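Local structure of LP04448p (Drosophila melanogaster, 4QMH) at residues 90-104 against 125-139. The protein probably binds tubulin through its array of TOG domains, this fragment being the fourth, and drives microtubule polymerization. Residues are numbered along the deposited sequence; the frame is centred on the assembly and turned at random.
With SO4 (sulfate ion), chain B.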
ATOM      1  N   ALA A  90       0.344 -13.966   9.600  1.00 11.31           N
ATOM      2  CA  ALA A  90       1.322 -12.952  10.027  1.00 15.30           C
ATOM      3  C   ALA A  90       2.584 -12.921   9.163  1.00 13.31           C
ATOM      4  O   ALA A  90       3.260 -11.902   9.083  1.00 12.66           O
ATOM      5  CB  ALA A  90       1.691 -13.147  11.492  1.00 16.33           C
ATOM      6  N   GLY A  91       2.904 -14.040   8.527  1.00 10.78           N
ATOM      7  CA  GLY A  91       4.087 -14.118   7.693  1.00 12.67           C
ATOM      8  C   GLY A  91       4.028 -13.198   6.491  1.00  9.29           C
ATOM      9  O   GLY A  91       5.038 -12.951   5.847  1.00 11.52           O
ATOM     10  N   CYS A  92       2.848 -12.690   6.163  1.00  9.73           N
ATOM     11  CA  CYS A  92       2.744 -11.857   4.973  1.00  9.08           C
ATOM     12  C   CYS A  92       3.552 -10.558   5.098  1.00  9.46           C
ATOM     13  O   CYS A  92       3.914  -9.972   4.087  1.00 10.76           O
ATOM     14  CB  CYS A  92       1.289 -11.582   4.587  1.00 13.07           C
ATOM     15  SG  CYS A  92       0.422 -10.467   5.715  1.00 14.46           S
ATOM     16  N   ARG A  93       3.863 -10.130   6.323  1.00  9.68           N
ATOM     17  CA  ARG A  93       4.642  -8.892   6.501  1.00 11.00           C
ATOM     18  C   ARG A  93       6.006  -9.005   5.822  1.00 11.95           C
ATOM     19  O   ARG A  93       6.632  -7.990   5.472  1.00 12.84           O
ATOM     20  CB  ARG A  93       4.823  -8.550   7.985  1.00 13.69           C
ATOM     21  CG  ARG A  93       5.723  -9.510   8.731  1.00 13.90           C
ATOM     22  CD  ARG A  93       6.105  -8.974  10.114  1.00 26.64           C
ATOM     23  NE  ARG A  93       7.022  -9.870  10.821  1.00 37.65           N
ATOM     24  CZ  ARG A  93       7.775  -9.513  11.861  1.00 38.24           C
ATOM     25  NH1 ARG A  93       7.737  -8.271  12.325  1.00 41.99           N
ATOM     26  NH2 ARG A  93       8.575 -10.401  12.439  1.00 33.81           N
ATOM     27  N   ASN A  94       6.473 -10.241   5.649  1.00  9.59           N
ATOM     28  CA  ASN A  94       7.780 -10.490   5.046  1.00  8.87           C
ATOM     29  C   ASN A  94       7.891 -10.004   3.613  1.00 11.64           C
ATOM     30  O   ASN A  94       8.996  -9.807   3.103  1.00 14.01           O
ATOM     31  CB  ASN A  94       8.138 -11.977   5.083  1.00  7.40           C
ATOM     32  CG  ASN A  94       8.383 -12.500   6.490  1.00  9.23           C
ATOM     33  OD1 ASN A  94       7.929 -11.920   7.474  1.00 12.52           O
ATOM     34  ND2 ASN A  94       9.100 -13.612   6.582  1.00  9.78           N
ATOM     35  N   HIS A  95       6.748  -9.806   2.968  1.00  9.92           N
ATOM     36  CA  HIS A  95       6.722  -9.521   1.538  1.00  8.01           C
ATOM     37  C   HIS A  95       6.136  -8.171   1.195  1.00  9.46           C
ATOM     38  O   HIS A  95       5.975  -7.848   0.023  1.00  8.49           O
ATOM     39  CB  HIS A  95       5.964 -10.636   0.826  1.00  6.89           C
ATOM     40  CG  HIS A  95       6.533 -11.976   1.127  1.00  6.52           C
ATOM     41  ND1 HIS A  95       7.778 -12.360   0.676  1.00  8.73           N
ATOM     42  CD2 HIS A  95       6.089 -12.985   1.912  1.00  6.68           C
ATOM     43  CE1 HIS A  95       8.052 -13.569   1.126  1.00 12.22           C
ATOM     44  NE2 HIS A  95       7.044 -13.970   1.886  1.00  9.12           N
ATOM     45  N   VAL A  96       5.869  -7.372   2.218  1.00  8.88           N
ATOM     46  CA  VAL A  96       5.283  -6.049   2.016  1.00  9.01           C
ATOM     47  C   VAL A  96       6.168  -5.148   1.145  1.00 12.61           C
ATOM     48  O   VAL A  96       5.686  -4.463   0.237  1.00  9.22           O
ATOM     49  CB  VAL A  96       4.958  -5.384   3.382  1.00  6.79           C
ATOM     50  CG1 VAL A  96       4.792  -3.876   3.230  1.00 12.05           C
ATOM     51  CG2 VAL A  96       3.717  -6.018   3.980  1.00  9.71           C
ATOM     52  N   ARG A  97       7.473  -5.166   1.394  1.00  8.84           N
ATOM     53  CA  ARG A  97       8.380  -4.351   0.592  1.00  9.72           C
ATOM     54  C   ARG A  97       8.304  -4.660  -0.913  1.00 12.28           C
ATOM     55  O   ARG A  97       8.428  -3.760  -1.748  1.00 10.44           O
ATOM     56  CB  ARG A  97       9.806  -4.501   1.115  1.00 17.73           C
ATOM     57  CG  ARG A  97      10.819  -3.649   0.422  1.00 24.04           C
ATOM     58  CD  ARG A  97      12.170  -3.806   1.094  1.00 20.02           C
ATOM     59  NE  ARG A  97      13.194  -3.095   0.350  1.00 23.04           N
ATOM     60  CZ  ARG A  97      13.464  -1.811   0.520  1.00 24.66           C
ATOM     61  NH1 ARG A  97      12.781  -1.108   1.420  1.00 16.99           N
ATOM     62  NH2 ARG A  97      14.413  -1.237  -0.205  1.00 35.26           N
ATOM     63  N   ASN A  98       8.086  -5.927  -1.265  1.00 10.61           N
ATOM     64  CA  ASN A  98       7.925  -6.290  -2.671  1.00 11.25           C
ATOM     65  C   ASN A  98       6.558  -5.925  -3.246  1.00 15.12           C
ATOM     66  O   ASN A  98       6.462  -5.427  -4.368  1.00 17.29           O
ATOM     67  CB  ASN A  98       8.198  -7.785  -2.888  1.00 13.71           C
ATOM     68  CG  ASN A  98       9.683  -8.102  -3.007  1.00 21.00           C
ATOM     69  OD1 ASN A  98      10.352  -7.674  -3.953  1.00 23.69           O
ATOM     70  ND2 ASN A  98      10.195  -8.870  -2.060  1.00 26.85           N
ATOM     71  N   LEU A  99       5.502  -6.162  -2.475  1.00  7.05           N
ATOM     72  CA  LEU A  99       4.151  -6.146  -3.030  1.00  6.44           C
ATOM     73  C   LEU A  99       3.399  -4.842  -2.820  1.00  8.60           C
ATOM     74  O   LEU A  99       2.585  -4.464  -3.650  1.00  6.87           O
ATOM     75  CB  LEU A  99       3.317  -7.285  -2.450  1.00  8.36           C
ATOM     76  CG  LEU A  99       3.942  -8.659  -2.678  1.00  7.20           C
ATOM     77  CD1 LEU A  99       3.105  -9.726  -1.977  1.00 13.22           C
ATOM     78  CD2 LEU A  99       4.071  -8.947  -4.168  1.00 10.21           C
ATOM     79  N   PHE A 100       3.657  -4.172  -1.703  1.00  6.51           N
ATOM     80  CA  PHE A 100       2.931  -2.944  -1.378  1.00  8.06           C
ATOM     81  C   PHE A 100       3.075  -1.839  -2.446  1.00  9.23           C
ATOM     82  O   PHE A 100       2.089  -1.198  -2.790  1.00  7.67           O
ATOM     83  CB  PHE A 100       3.352  -2.458   0.021  1.00  9.34           C
ATOM     84  CG  PHE A 100       2.586  -1.267   0.540  1.00  9.07           C
ATOM     85  CD1 PHE A 100       1.199  -1.230   0.512  1.00 10.99           C
ATOM     86  CD2 PHE A 100       3.266  -0.207   1.135  1.00  7.02           C
ATOM     87  CE1 PHE A 100       0.502  -0.148   1.034  1.00  8.44           C
ATOM     88  CE2 PHE A 100       2.572   0.883   1.647  1.00  7.61           C
ATOM     89  CZ  PHE A 100       1.187   0.907   1.599  1.00  9.88           C
ATOM     90  N   PRO A 101       4.293  -1.610  -2.972  1.00  7.54           N
ATOM     91  CA  PRO A 101       4.376  -0.602  -4.040  1.00 10.02           C
ATOM     92  C   PRO A 101       3.439  -0.907  -5.208  1.00  9.48           C
ATOM     93  O   PRO A 101       2.852   0.022  -5.786  1.00  8.28           O
ATOM     94  CB  PRO A 101       5.833  -0.689  -4.483  1.00  8.47           C
ATOM     95  CG  PRO A 101       6.565  -1.078  -3.200  1.00  9.03           C
ATOM     96  CD  PRO A 101       5.627  -2.078  -2.548  1.00  9.01           C
ATOM     97  N   GLY A 102       3.283  -2.191  -5.530  1.00  6.88           N
ATOM     98  CA  GLY A 102       2.396  -2.593  -6.612  1.00  6.92           C
ATOM     99  C   GLY A 102       0.930  -2.384  -6.265  1.00  5.41           C
ATOM    100  O   GLY A 102       0.138  -1.970  -7.104  1.00  6.46           O
ATOM    101  N   PHE A 103       0.556  -2.684  -5.024  1.00  6.26           N
ATOM    102  CA  PHE A 103      -0.791  -2.398  -4.549  1.00  5.38           C
ATOM    103  C   PHE A 103      -1.079  -0.905  -4.648  1.00  7.82           C
ATOM    104  O   PHE A 103      -2.151  -0.487  -5.088  1.00  7.01           O
ATOM    105  CB  PHE A 103      -0.968  -2.801  -3.080  1.00  5.02           C
ATOM    106  CG  PHE A 103      -0.762  -4.257  -2.797  1.00  6.00           C
ATOM    107  CD1 PHE A 103      -0.806  -5.214  -3.799  1.00  8.79           C
ATOM    108  CD2 PHE A 103      -0.525  -4.663  -1.494  1.00  7.35           C
ATOM    109  CE1 PHE A 103      -0.614  -6.554  -3.501  1.00  9.18           C
ATOM    110  CE2 PHE A 103      -0.338  -6.008  -1.180  1.00 10.78           C
ATOM    111  CZ  PHE A 103      -0.377  -6.956  -2.193  1.00  6.38           C
ATOM    112  N   LEU A 104      -0.118  -0.093  -4.221  1.00  7.99           N
ATOM    113  CA  LEU A 104      -0.323   1.346  -4.230  1.00 11.94           C
ATOM    114  C   LEU A 104      -0.502   1.822  -5.658  1.00 11.15           C
ATOM    115  O   LEU A 104      -1.321   2.695  -5.941  1.00 11.00           O
ATOM    116  CB  LEU A 104       0.861   2.067  -3.585  1.00  7.06           C
ATOM    117  CG  LEU A 104       1.009   1.956  -2.065  1.00  9.27           C
ATOM    118  CD1 LEU A 104       2.316   2.610  -1.633  1.00 10.52           C
ATOM    119  CD2 LEU A 104      -0.201   2.570  -1.351  1.00 14.43           C
ATOM    120  N   PHE A 125      -3.246  -7.377   4.047  1.00  7.46           N
ATOM    121  CA  PHE A 125      -1.882  -7.445   4.538  1.00  9.45           C
ATOM    122  C   PHE A 125      -1.752  -6.674   5.847  1.00 17.04           C
ATOM    123  O   PHE A 125      -1.061  -7.111   6.764  1.00 13.93           O
ATOM    124  CB  PHE A 125      -0.891  -6.912   3.496  1.00 11.16           C
ATOM    125  CG  PHE A 125      -0.442  -7.953   2.497  1.00  9.53           C
ATOM    126  CD1 PHE A 125      -1.310  -8.428   1.521  1.00  8.02           C
ATOM    127  CD2 PHE A 125       0.848  -8.466   2.551  1.00  9.23           C
ATOM    128  CE1 PHE A 125      -0.892  -9.392   0.611  1.00  5.95           C
ATOM    129  CE2 PHE A 125       1.273  -9.426   1.643  1.00 10.79           C
ATOM    130  CZ  PHE A 125       0.396  -9.889   0.675  1.00  9.72           C
ATOM    131  N   GLY A 126      -2.425  -5.532   5.938  1.00 14.42           N
ATOM    132  CA  GLY A 126      -2.332  -4.712   7.138  1.00 16.31           C
ATOM    133  C   GLY A 126      -2.858  -5.432   8.367  1.00 18.18           C
ATOM    134  O   GLY A 126      -2.207  -5.477   9.412  1.00 20.27           O
ATOM    135  N   GLU A 127      -4.043  -6.007   8.234  1.00 12.47           N
ATOM    136  CA  GLU A 127      -4.664  -6.744   9.327  1.00 20.43           C
ATOM    137  C   GLU A 127      -3.870  -7.978   9.743  1.00 21.57           C
ATOM    138  O   GLU A 127      -3.730  -8.264  10.930  1.00 18.91           O
ATOM    139  CB  GLU A 127      -6.077  -7.165   8.936  1.00 16.84           C
ATOM    140  CG  GLU A 127      -7.024  -6.000   8.655  1.00 25.29           C
ATOM    141  CD  GLU A 127      -7.185  -5.060   9.840  1.00 42.01           C
ATOM    142  OE1 GLU A 127      -6.775  -5.425  10.963  1.00 53.88           O
ATOM    143  OE2 GLU A 127      -7.728  -3.950   9.645  1.00 45.37           O
ATOM    144  N   LYS A 128      -3.351  -8.707   8.763  1.00 19.77           N
ATOM    145  CA  LYS A 128      -2.701  -9.982   9.034  1.00 18.13           C
ATOM    146  C   LYS A 128      -1.259  -9.834   9.496  1.00 21.98           C
ATOM    147  O   LYS A 128      -0.822 -10.513  10.428  1.00 26.15           O
ATOM    148  CB  LYS A 128      -2.782 -10.875   7.798  1.00 15.01           C
ATOM    149  CG  LYS A 128      -4.197 -11.260   7.460  1.00 21.81           C
ATOM    150  CD  LYS A 128      -4.283 -11.977   6.134  1.00 22.46           C
ATOM    151  CE  LYS A 128      -5.698 -12.448   5.866  1.00 23.24           C
ATOM    152  NZ  LYS A 128      -6.659 -11.317   5.801  1.00 25.97           N
ATOM    153  N   GLY A 129      -0.514  -8.944   8.849  1.00 17.34           N
ATOM    154  CA  GLY A 129       0.900  -8.807   9.135  1.00 21.14           C
ATOM    155  C   GLY A 129       1.250  -7.570   9.932  1.00 18.91           C
ATOM    156  O   GLY A 129       2.385  -7.430  10.390  1.00 19.38           O
ATOM    157  N   GLY A 130       0.277  -6.676  10.087  1.00 20.02           N
ATOM    158  CA  GLY A 130       0.489  -5.400  10.748  1.00 20.34           C
ATOM    159  C   GLY A 130       0.658  -4.267   9.750  1.00 21.40           C
ATOM    160  O   GLY A 130       1.177  -4.453   8.654  1.00 21.35           O
ATOM    161  N   TYR A 131       0.214  -3.077  10.128  1.00 11.94           N
ATOM    162  CA  TYR A 131       0.301  -1.937   9.234  1.00  8.70           C
ATOM    163  C   TYR A 131       1.686  -1.300   9.291  1.00 14.50           C
ATOM    164  O   TYR A 131       2.024  -0.456   8.466  1.00 15.51           O
ATOM    165  CB  TYR A 131      -0.778  -0.919   9.601  1.00  9.57           C
ATOM    166  CG  TYR A 131      -2.159  -1.286   9.111  1.00 16.05           C
ATOM    167  CD1 TYR A 131      -2.989  -2.119   9.854  1.00 14.36           C
ATOM    168  CD2 TYR A 131      -2.634  -0.798   7.906  1.00 18.16           C
ATOM    169  CE1 TYR A 131      -4.264  -2.446   9.395  1.00 15.20           C
ATOM    170  CE2 TYR A 131      -3.890  -1.114   7.449  1.00 16.13           C
ATOM    171  CZ  TYR A 131      -4.701  -1.940   8.192  1.00 14.68           C
ATOM    172  OH  TYR A 131      -5.957  -2.257   7.714  1.00 19.72           O
ATOM    173  N   LYS A 132       2.494  -1.729  10.251  1.00 17.31           N
ATOM    174  CA  LYS A 132       3.787  -1.110  10.511  1.00 15.97           C
ATOM    175  C   LYS A 132       4.687  -1.134   9.286  1.00 15.64           C
ATOM    176  O   LYS A 132       5.372  -0.156   8.995  1.00 13.04           O
ATOM    177  CB  LYS A 132       4.472  -1.822  11.681  1.00 19.80           C
ATOM    178  CG  LYS A 132       5.822  -1.256  12.069  1.00 18.04           C
ATOM    179  CD  LYS A 132       6.260  -1.827  13.415  1.00 28.46           C
ATOM    180  CE  LYS A 132       7.700  -1.458  13.750  1.00 36.03           C
ATOM    181  NZ  LYS A 132       8.674  -2.215  12.917  1.00 41.10           N
ATOM    182  N   GLU A 133       4.689  -2.255   8.567  1.00 12.84           N
ATOM    183  CA  GLU A 133       5.565  -2.395   7.408  1.00 14.58           C
ATOM    184  C   GLU A 133       5.209  -1.492   6.239  1.00  8.41           C
ATOM    185  O   GLU A 133       6.037  -1.320   5.336  1.00 12.00           O
ATOM    186  CB  GLU A 133       5.640  -3.850   6.929  1.00 18.72           C
ATOM    187  CG  GLU A 133       6.512  -4.733   7.798  1.00 23.88           C
ATOM    188  CD  GLU A 133       5.847  -5.042   9.115  1.00 28.28           C
ATOM    189  OE1 GLU A 133       4.602  -4.939   9.193  1.00 25.96           O
ATOM    190  OE2 GLU A 133       6.558  -5.396  10.070  1.00 30.83           O
ATOM    191  N   PHE A 134       4.007  -0.913   6.236  1.00 13.77           N
ATOM    192  CA  PHE A 134       3.611   0.007   5.155  1.00  9.88           C
ATOM    193  C   PHE A 134       4.293   1.364   5.297  1.00  8.99           C
ATOM    194  O   PHE A 134       4.412   2.122   4.328  1.00 12.70           O
ATOM    195  CB  PHE A 134       2.098   0.254   5.153  1.00  8.20           C
ATOM    196  CG  PHE A 134       1.268  -0.958   4.817  1.00 11.18           C
ATOM    197  CD1 PHE A 134       1.725  -1.912   3.927  1.00 15.49           C
ATOM    198  CD2 PHE A 134       0.018  -1.124   5.389  1.00  8.58           C
ATOM    199  CE1 PHE A 134       0.945  -3.020   3.625  1.00 14.73           C
ATOM    200  CE2 PHE A 134      -0.772  -2.228   5.088  1.00 12.30           C
ATOM    201  CZ  PHE A 134      -0.304  -3.175   4.211  1.00 10.22           C
ATOM    202  N   PHE A 135       4.691   1.692   6.522  1.00  9.57           N
ATOM    203  CA  PHE A 135       5.206   3.022   6.850  1.00 10.75           C
ATOM    204  C   PHE A 135       6.726   3.014   6.952  1.00 15.63           C
ATOM    205  O   PHE A 135       7.308   3.381   7.973  1.00 14.43           O
ATOM    206  CB  PHE A 135       4.526   3.537   8.125  1.00 10.26           C
ATOM    207  CG  PHE A 135       3.053   3.744   7.952  1.00  9.69           C
ATOM    208  CD1 PHE A 135       2.574   4.902   7.358  1.00  9.51           C
ATOM    209  CD2 PHE A 135       2.146   2.767   8.330  1.00 10.68           C
ATOM    210  CE1 PHE A 135       1.200   5.097   7.173  1.00 11.53           C
ATOM    211  CE2 PHE A 135       0.780   2.945   8.131  1.00 10.48           C
ATOM    212  CZ  PHE A 135       0.308   4.121   7.553  1.00  8.68           C
ATOM    213  N   GLU A 136       7.345   2.592   5.855  1.00 12.12           N
ATOM    214  CA  GLU A 136       8.782   2.448   5.744  1.00  9.95           C
ATOM    215  C   GLU A 136       9.215   2.770   4.324  1.00 10.58           C
ATOM    216  O   GLU A 136       8.462   2.565   3.368  1.00 11.84           O
ATOM    217  CB  GLU A 136       9.210   1.015   6.079  1.00 11.52           C
ATOM    218  CG  GLU A 136       8.858   0.592   7.501  1.00 16.98           C
ATOM    219  CD  GLU A 136       9.777  -0.501   8.037  1.00 36.04           C
ATOM    220  OE1 GLU A 136      10.745  -0.852   7.341  1.00 36.83           O
ATOM    221  OE2 GLU A 136       9.533  -1.000   9.154  1.00 49.92           O
ATOM    222  N   SER A 137      10.434   3.286   4.208  1.00 11.57           N
ATOM    223  CA  SER A 137      11.121   3.435   2.932  1.00 12.69           C
ATOM    224  C   SER A 137      10.439   4.365   1.943  1.00 10.48           C
ATOM    225  O   SER A 137      10.717   4.309   0.748  1.00 11.32           O
ATOM    226  CB  SER A 137      11.352   2.059   2.305  1.00 13.59           C
ATOM    227  OG  SER A 137      12.121   1.253   3.180  1.00 20.86           O
ATOM    228  N   GLU A 138       9.564   5.223   2.463  1.00 10.55           N
ATOM    229  CA  GLU A 138       8.852   6.221   1.667  1.00  7.87           C
ATOM    230  C   GLU A 138       8.023   5.624   0.540  1.00  8.86           C
ATOM    231  O   GLU A 138       7.842   6.249  -0.493  1.00  9.09           O
ATOM    232  CB  GLU A 138       9.808   7.293   1.129  1.00  9.61           C
ATOM    233  CG  GLU A 138      10.459   8.106   2.263  1.00 11.36           C
ATOM    234  CD  GLU A 138      11.336   9.266   1.782  1.00 16.65           C
ATOM    235  OE1 GLU A 138      11.312   9.609   0.582  1.00 17.43           O
ATOM    236  OE2 GLU A 138      12.062   9.845   2.621  1.00 18.45           O
ATOM    237  N   MET A 139       7.505   4.421   0.741  1.00  7.02           N
ATOM    238  CA  MET A 139       6.635   3.823  -0.277  1.00  9.33           C
ATOM    239  C   MET A 139       5.393   4.667  -0.521  1.00 10.76           C
ATOM    240  O   MET A 139       5.007   4.914  -1.666  1.00 10.41           O
ATOM    241  CB  MET A 139       6.254   2.395   0.102  1.00  8.00           C
ATOM    242  CG  MET A 139       7.437   1.445   0.026  1.00  7.07           C
ATOM    243  SD  MET A 139       7.059  -0.253   0.515  1.00 11.12           S
ATOM    244  CE  MET A 139       6.735  -0.065   2.259  1.00 10.60           C
TER
HETATM  245  S   SO4 B1101      -0.079  -2.944  13.566  1.00 28.11           S
HETATM  246  O1  SO4 B1101      -0.060  -4.297  14.128  1.00 31.09           O
HETATM  247  O2  SO4 B1101      -1.144  -2.835  12.578  1.00 23.80           O
HETATM  248  O3  SO4 B1101      -0.341  -1.974  14.634  1.00 34.40           O
HETATM  249  O4  SO4 B1101       1.222  -2.666  12.953  1.00 27.17           O
HETATM  250  O   HOH W   1       3.493  -9.935  11.534  1.00 39.21           O
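One water joins Gly129 and Ala90. It donates to Gly129 O at 3.0 Å and to Ala90 O. Beside it, Ala90 CA points its hydrogen at Lys128 O, a CA-H...O contact. Gly129 packs closely here: a side chain at this position would run into Cys92 SG and Arg93 N. Cys92 SG lies 3.6 Å from Gly129 N and makes an oblique sulfur-aromatic contact with the Phe125 ring. The edge of that ring meets Cys92 O. One of its faces takes the edge of Phe103 in a T-shaped pair, and Leu99 CD1 touches Phe125 CZ. The segments take in parts of consecutive helices, 96-106 and 112-129, of the all-helical TOG domain, a HEAT-like array, with the 3-10 turns before the first and the link after the second. This link folds back along helix 96-106. From it the Phe134 ring stacks on Phe100, centroids 4.2 Å apart and planes at 28°. Leu104 CG lies over the opposite face of Phe100, toward its rim. Phe100 CG is anti to the backbone N (chi1 -175°), which carries the ring out to Phe134. Met139, at the start of helix 139-145, fits as a knob among Arg97, Phe100, Pro101 and Leu104. Its SD lies at the edge of the Phe100 ring, a Met-aromatic contact, and its CE is 3.6 Å from Phe100 CD2. An alanine in place of Phe100 is likely to leave the Phe134 face and the Met139 methyl without their partner. Val96 CG1 touches both Glu133 CB and Phe134 CD1. At the outer side, Arg93 NH1 makes a long salt bridge of 3.8 Å to Glu133 OE2, with guanidinium and carboxylate planes 82° apart.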